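Local coordinates for protein endoribonuclease MazF4 (Mycobacterium tuberculosis, PDB 5XE2) that acts as the toxin of a type II toxin-antitoxin system, an endoribonuclease that cleaves single-stranded mRNA within the sequence UCGCU, at residues Glu85-Pro88 against Ala89-Asn92. Numbering follows the deposited sequence.
Sequences EVTP and ATMN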
loop_
_atom_site.group_PDB
_atom_site.type_symbol
_atom_site.label_atom_id
_atom_site.label_comp_id
_atom_site.label_asym_id
_atom_site.label_seq_id
_atom_site.Cartn_x
_atom_site.Cartn_y
_atom_site.Cartn_z
ATOM N N GLU A 85 -7.339 17.871 -5.612
ATOM C CA GLU A 85 -8.138 16.707 -5.300
ATOM C C GLU A 85 -8.550 16.025 -6.601
ATOM O O GLU A 85 -9.105 16.660 -7.498
ATOM C CB GLU A 85 -9.366 17.141 -4.519
ATOM C CG GLU A 85 -10.188 15.994 -3.959
ATOM C CD GLU A 85 -11.281 16.461 -3.018
ATOM O OE1 GLU A 85 -11.337 17.674 -2.698
ATOM O OE2 GLU A 85 -12.086 15.601 -2.592
ATOM N N VAL A 86 -8.267 14.730 -6.683
ATOM C CA VAL A 86 -8.587 13.927 -7.853
ATOM C C VAL A 86 -10.100 13.712 -7.920
ATOM O O VAL A 86 -10.770 13.622 -6.881
ATOM C CB VAL A 86 -7.787 12.600 -7.807
ATOM C CG1 VAL A 86 -8.261 11.611 -8.845
ATOM C CG2 VAL A 86 -6.308 12.898 -8.011
ATOM N N THR A 87 -10.639 13.659 -9.136
ATOM C CA THR A 87 -12.086 13.513 -9.325
ATOM C C THR A 87 -12.548 12.127 -8.846
ATOM O O THR A 87 -11.748 11.183 -8.828
ATOM C CB THR A 87 -12.499 13.679 -10.795
ATOM O OG1 THR A 87 -11.784 12.737 -11.601
ATOM C CG2 THR A 87 -12.229 15.102 -11.291
ATOM N N PRO A 88 -13.825 12.002 -8.431
ATOM C CA PRO A 88 -14.358 10.680 -8.102
ATOM C C PRO A 88 -14.233 9.654 -9.221
ATOM O O PRO A 88 -13.944 8.495 -8.942
ATOM C CB PRO A 88 -15.824 10.968 -7.794
ATOM C CG PRO A 88 -15.795 12.339 -7.208
ATOM C CD PRO A 88 -14.740 13.074 -7.991
ATOM N N ALA A 89 -14.443 10.074 -10.468
ATOM C CA ALA A 89 -14.233 9.202 -11.624
ATOM C C ALA A 89 -12.811 8.644 -11.667
ATOM O O ALA A 89 -12.622 7.438 -11.791
ATOM C CB ALA A 89 -14.533 9.943 -12.924
ATOM N N THR A 90 -11.814 9.520 -11.573
ATOM C CA THR A 90 -10.420 9.063 -11.597
ATOM C C THR A 90 -10.086 8.210 -10.357
ATOM O O THR A 90 -9.358 7.228 -10.477
ATOM C CB THR A 90 -9.437 10.233 -11.795
ATOM O OG1 THR A 90 -9.686 10.844 -13.069
ATOM C CG2 THR A 90 -7.967 9.763 -11.756
ATOM N N MET A 91 -10.649 8.552 -9.191
ATOM C CA MET A 91 -10.436 7.750 -7.967
ATOM C C MET A 91 -10.960 6.319 -8.087
ATOM O O MET A 91 -10.343 5.394 -7.548
ATOM C CB MET A 91 -11.053 8.409 -6.723
ATOM C CG MET A 91 -10.238 9.537 -6.108
ATOM S SD MET A 91 -8.498 9.154 -5.769
ATOM C CE MET A 91 -8.602 7.801 -4.612
ATOM N N ASN A 92 -12.087 6.139 -8.786
ATOM C CA ASN A 92 -12.643 4.800 -9.027
ATOM C C ASN A 92 -11.708 3.920 -9.833
ATOM O O ASN A 92 -11.582 2.736 -9.542
ATOM C CB ASN A 92 -14.012 4.870 -9.723
ATOM C CG ASN A 92 -15.146 5.216 -8.769
ATOM O OD1 ASN A 92 -15.071 4.962 -7.567
ATOM N ND2 ASN A 92 -16.211 5.789 -9.307
HETATM O O HOH W 1 -14.404 7.536 -6.271
#
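With chi1 at 57°, T87 holds OG1 flanked by its own N and C, turned onto the first turn of the helix, while T90, its chi1 near -63°, sets OG1 beside its backbone N, where it bonds D60. The result is a worked example of N-capping. T87 OG1 accepts from T90 N at 3.2 Å, with an N-H...O angle of 161°, and so satisfies a first-turn N-H that has no preceding helical carbonyl. The regular helical pattern starts at once behind the cap: M91 N donates to T87 O (2.9 Å) and N92 N to P88 O (3.0 Å). P88, first residue of the helix, has no N-H to satisfy. Its carbonyl oxygen also accepts from a water that donates to N92 OD1 as well and bridges the exposed flank of the turn.

On the buried flank, V86 sends CG1 against the methyl of T90, the side chains crossing at about a right angle; the carbons CG1 of V86 and CG2 of T90 are tightly packed at 3.5 Å. M91, bent at chi2 and chi3, passes its SD 3.9 Å from the same V86 CG1. D60, of the loop between strands 53-55 and 65-75, ties the cap down: OD1 accepts from T87 N, and OD2 bonds T90 OG1. The junction thus links strand 82-85 to helix 88-101, with V86 and M91 both resting on L24 of strand 21-25.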